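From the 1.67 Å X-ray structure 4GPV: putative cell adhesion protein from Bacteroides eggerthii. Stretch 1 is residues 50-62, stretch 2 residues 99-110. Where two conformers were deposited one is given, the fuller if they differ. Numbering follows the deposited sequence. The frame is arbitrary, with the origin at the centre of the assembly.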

# COMPACT_ATOMS: atom_id res chain seq x y z
N TYR A 50 -1.23 10.92 15.74
CA TYR A 50 -2.05 11.46 14.65
C TYR A 50 -2.00 12.99 14.67
O TYR A 50 -1.57 13.58 15.66
CB TYR A 50 -3.51 10.95 14.72
CG TYR A 50 -4.23 11.31 16.01
CD1 TYR A 50 -4.15 10.49 17.13
CD2 TYR A 50 -4.99 12.48 16.11
CE1 TYR A 50 -4.80 10.82 18.32
CE2 TYR A 50 -5.65 12.82 17.29
CZ TYR A 50 -5.57 11.97 18.39
OH TYR A 50 -6.21 12.26 19.56
N LEU A 51 -2.42 13.60 13.58
CA LEU A 51 -2.54 15.05 13.44
C LEU A 51 -3.99 15.37 13.10
O LEU A 51 -4.60 14.68 12.28
CB LEU A 51 -1.61 15.63 12.35
CG LEU A 51 -0.10 15.33 12.47
CD1 LEU A 51 0.64 15.69 11.16
CD2 LEU A 51 0.51 16.11 13.62
N VAL A 52 -4.51 16.45 13.67
CA VAL A 52 -5.86 16.93 13.35
C VAL A 52 -5.71 18.36 12.79
O VAL A 52 -5.12 19.23 13.44
CB VAL A 52 -6.89 16.91 14.54
CG1 VAL A 52 -8.29 17.35 14.08
CG2 VAL A 52 -6.95 15.55 15.23
N PHE A 53 -6.23 18.57 11.58
CA PHE A 53 -6.24 19.87 10.92
C PHE A 53 -7.67 20.37 10.88
O PHE A 53 -8.56 19.62 10.47
CB PHE A 53 -5.66 19.79 9.50
CG PHE A 53 -4.30 19.15 9.40
CD1 PHE A 53 -4.17 17.76 9.38
CD2 PHE A 53 -3.16 19.93 9.30
CE1 PHE A 53 -2.91 17.16 9.31
CE2 PHE A 53 -1.89 19.33 9.23
CZ PHE A 53 -1.77 17.96 9.24
N LEU A 54 -7.89 21.62 11.28
CA LEU A 54 -9.22 22.20 11.25
C LEU A 54 -9.22 23.37 10.29
O LEU A 54 -8.32 24.20 10.37
CB LEU A 54 -9.68 22.67 12.64
CG LEU A 54 -9.81 21.60 13.73
CD1 LEU A 54 -10.07 22.25 15.11
CD2 LEU A 54 -10.91 20.64 13.40
N PHE A 55 -10.19 23.43 9.37
CA PHE A 55 -10.22 24.52 8.39
C PHE A 55 -11.51 25.27 8.39
O PHE A 55 -12.57 24.68 8.61
CB PHE A 55 -9.98 23.97 6.97
CG PHE A 55 -8.63 23.33 6.82
CD1 PHE A 55 -7.48 24.11 6.70
CD2 PHE A 55 -8.49 21.95 6.81
CE1 PHE A 55 -6.22 23.51 6.59
CE2 PHE A 55 -7.23 21.35 6.69
CZ PHE A 55 -6.11 22.13 6.58
N ARG A 56 -11.43 26.57 8.09
CA ARG A 56 -12.59 27.43 7.96
C ARG A 56 -13.21 27.23 6.55
O ARG A 56 -12.63 26.52 5.72
CB ARG A 56 -12.21 28.89 8.23
CG ARG A 56 -11.66 29.04 9.64
CD ARG A 56 -11.29 30.45 10.04
NE ARG A 56 -10.77 30.40 11.40
CZ ARG A 56 -9.90 31.25 11.93
NH1 ARG A 56 -9.51 32.32 11.24
NH2 ARG A 56 -9.47 31.08 13.17
N GLU A 57 -14.39 27.85 6.30
CA GLU A 57 -15.13 27.74 5.03
C GLU A 57 -14.23 28.10 3.83
O GLU A 57 -14.29 27.42 2.80
CB GLU A 57 -16.39 28.62 5.08
CG GLU A 57 -17.28 28.61 3.84
CD GLU A 57 -17.89 27.30 3.38
OE1 GLU A 57 -18.19 26.44 4.24
OE2 GLU A 57 -18.12 27.16 2.16
N GLY A 58 -13.41 29.12 3.98
CA GLY A 58 -12.52 29.57 2.92
C GLY A 58 -11.17 28.89 2.82
O GLY A 58 -10.29 29.39 2.12
N GLY A 59 -11.00 27.79 3.55
CA GLY A 59 -9.77 27.00 3.54
C GLY A 59 -8.67 27.39 4.50
O GLY A 59 -7.69 26.66 4.59
N ALA A 60 -8.80 28.49 5.26
CA ALA A 60 -7.75 28.86 6.21
C ALA A 60 -7.72 27.91 7.41
O ALA A 60 -8.77 27.40 7.81
CB ALA A 60 -7.96 30.29 6.72
N LEU A 61 -6.53 27.70 7.99
CA LEU A 61 -6.43 26.92 9.23
C LEU A 61 -7.21 27.65 10.34
O LEU A 61 -7.13 28.87 10.46
CB LEU A 61 -4.97 26.72 9.65
CG LEU A 61 -4.26 25.53 9.03
CD1 LEU A 61 -2.78 25.64 9.22
CD2 LEU A 61 -4.79 24.20 9.61
N ASP A 62 -8.01 26.92 11.10
CA ASP A 62 -8.80 27.55 12.16
C ASP A 62 -7.96 27.73 13.41
O ASP A 62 -8.27 28.54 14.28
CB ASP A 62 -10.04 26.68 12.42
CG ASP A 62 -10.96 27.27 13.47
OD1 ASP A 62 -11.36 28.46 13.32
OD2 ASP A 62 -11.19 26.60 14.48
N LEU A 99 5.83 15.62 6.96
CA LEU A 99 5.17 15.87 5.68
C LEU A 99 4.21 17.05 5.67
O LEU A 99 4.00 17.66 4.61
CB LEU A 99 4.41 14.60 5.23
CG LEU A 99 5.30 13.41 4.88
CD1 LEU A 99 4.48 12.19 4.70
CD2 LEU A 99 6.14 13.67 3.61
N PHE A 100 3.64 17.39 6.83
CA PHE A 100 2.61 18.39 6.97
C PHE A 100 3.06 19.71 7.59
O PHE A 100 2.22 20.60 7.78
CB PHE A 100 1.48 17.82 7.82
CG PHE A 100 0.93 16.56 7.21
CD1 PHE A 100 -0.04 16.62 6.21
CD2 PHE A 100 1.41 15.31 7.59
CE1 PHE A 100 -0.51 15.44 5.60
CE2 PHE A 100 0.94 14.14 6.99
CZ PHE A 100 -0.04 14.22 6.02
N ALA A 101 4.36 19.83 7.91
CA ALA A 101 4.94 21.02 8.56
C ALA A 101 4.69 22.35 7.83
O ALA A 101 4.65 23.40 8.49
CB ALA A 101 6.44 20.83 8.71
N THR A 102 4.54 22.33 6.48
CA THR A 102 4.35 23.59 5.73
C THR A 102 2.88 23.82 5.31
O THR A 102 2.60 24.74 4.55
CB THR A 102 5.28 23.64 4.49
OG1 THR A 102 4.86 22.67 3.53
CG2 THR A 102 6.75 23.48 4.85
N VAL A 103 1.94 22.97 5.78
CA VAL A 103 0.51 23.12 5.46
C VAL A 103 -0.01 24.41 6.11
O VAL A 103 0.12 24.59 7.33
CB VAL A 103 -0.32 21.90 5.91
CG1 VAL A 103 -1.81 22.19 5.86
CG2 VAL A 103 0.03 20.66 5.08
N LYS A 104 -0.59 25.30 5.29
CA LYS A 104 -1.14 26.57 5.77
C LYS A 104 -2.62 26.66 5.50
O LYS A 104 -3.33 27.44 6.15
CB LYS A 104 -0.44 27.77 5.09
CG LYS A 104 1.08 27.70 4.98
CD LYS A 104 1.79 28.12 6.25
CE LYS A 104 3.27 28.20 6.01
NZ LYS A 104 4.03 27.98 7.26
N THR A 105 -3.07 25.94 4.46
CA THR A 105 -4.45 25.95 4.00
C THR A 105 -4.96 24.56 3.65
O THR A 105 -4.19 23.61 3.54
CB THR A 105 -4.59 26.83 2.74
OG1 THR A 105 -3.88 26.18 1.67
CG2 THR A 105 -4.15 28.29 2.94
N GLU A 106 -6.28 24.47 3.41
CA GLU A 106 -6.90 23.21 3.04
C GLU A 106 -6.36 22.73 1.69
O GLU A 106 -6.07 21.55 1.54
CB GLU A 106 -8.41 23.41 3.00
CG GLU A 106 -9.23 22.14 2.82
CD GLU A 106 -10.71 22.38 2.97
OE1 GLU A 106 -11.12 23.54 3.19
OE2 GLU A 106 -11.48 21.39 2.89
N THR A 107 -6.16 23.68 0.74
CA THR A 107 -5.58 23.38 -0.58
C THR A 107 -4.20 22.73 -0.38
O THR A 107 -3.94 21.71 -1.00
CB THR A 107 -5.52 24.66 -1.43
OG1 THR A 107 -6.85 25.16 -1.59
CG2 THR A 107 -4.91 24.41 -2.83
N ASP A 108 -3.38 23.24 0.56
CA ASP A 108 -2.06 22.64 0.84
C ASP A 108 -2.17 21.23 1.35
O ASP A 108 -1.40 20.37 0.91
CB ASP A 108 -1.27 23.44 1.89
CG ASP A 108 -0.84 24.82 1.46
OD1 ASP A 108 -0.74 25.06 0.23
OD2 ASP A 108 -0.55 25.65 2.36
N LEU A 109 -3.06 21.00 2.33
CA LEU A 109 -3.18 19.67 2.91
C LEU A 109 -3.62 18.65 1.86
O LEU A 109 -3.08 17.54 1.83
CB LEU A 109 -4.17 19.68 4.08
CG LEU A 109 -4.42 18.31 4.72
CD1 LEU A 109 -3.20 17.78 5.39
CD2 LEU A 109 -5.53 18.37 5.70
N LEU A 110 -4.58 19.02 1.00
CA LEU A 110 -5.13 18.14 -0.02
C LEU A 110 -4.09 17.67 -1.04
O LEU A 110 -4.27 16.61 -1.66
CB LEU A 110 -6.31 18.81 -0.73
CG LEU A 110 -7.55 19.07 0.13
CD1 LEU A 110 -8.62 19.83 -0.65
CD2 LEU A 110 -8.11 17.79 0.72
O HOH W 1 -13.14 23.86 4.89
O HOH W 2 -12.37 25.42 1.67
O HOH W 3 -4.40 29.57 7.11

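The second stretch meets one side of the strand, the side bearing Leu51, Phe53 and Phe55, and then the turn that follows it. Phe100 makes the first contact. Its CD2 lies 3.7 Å from Leu51 CD1, and its CB lies 3.5 Å from Phe53 CZ, at the edge of the Phe53 ring. The two rings lie obliquely, their planes at 50° and their centroids 5.4 Å apart. A large apolar side chain suits this buried site.

Val103, also buried, points toward the strand, and its compact CG1 reaches both aromatics, 4.3 Å from Phe53 CD2 and 4.4 Å from Phe55 CZ. Lys104 directs its CA-to-CB bond away, and its exposure suits a charged side chain; Lys104 O is 3.6 Å from Leu61 CG, and water 3 links it to Leu61 N.

Thr105 suits the N-cap because its OG1 can accept from the otherwise free Asp108 N, at 3.2 Å, while Asp108 OD2 in return accepts from the backbone N of Lys104 and of Thr105. Here the two backbones come close enough for a single beta bridge between Thr105 and Ala60. Glu106 N donates to Gly59 O (2.9 Å, 150°), the one direct hydrogen bond between the stretches. Gly59 has a positive phi of 88°, which favours glycine.

The aliphatic CB of Glu106 sits over the face of the Phe55 ring, 3.9 Å from the centroid, whereas its carboxylate OE1 accepts from waters 1 and 2, which also donate to Arg56 O and Glu57 O respectively. Water thus supplies the donors that two acceptors lack.

One helical turn beyond Thr105, Leu109 points toward the strand. Its CD1 lies over the face of Phe53, 4.0 Å from the ring centroid, and its CD2 meets the edge of Phe55, 3.6 Å from CE2; a branched apolar side chain can reach both rings, CD2 touching each of them.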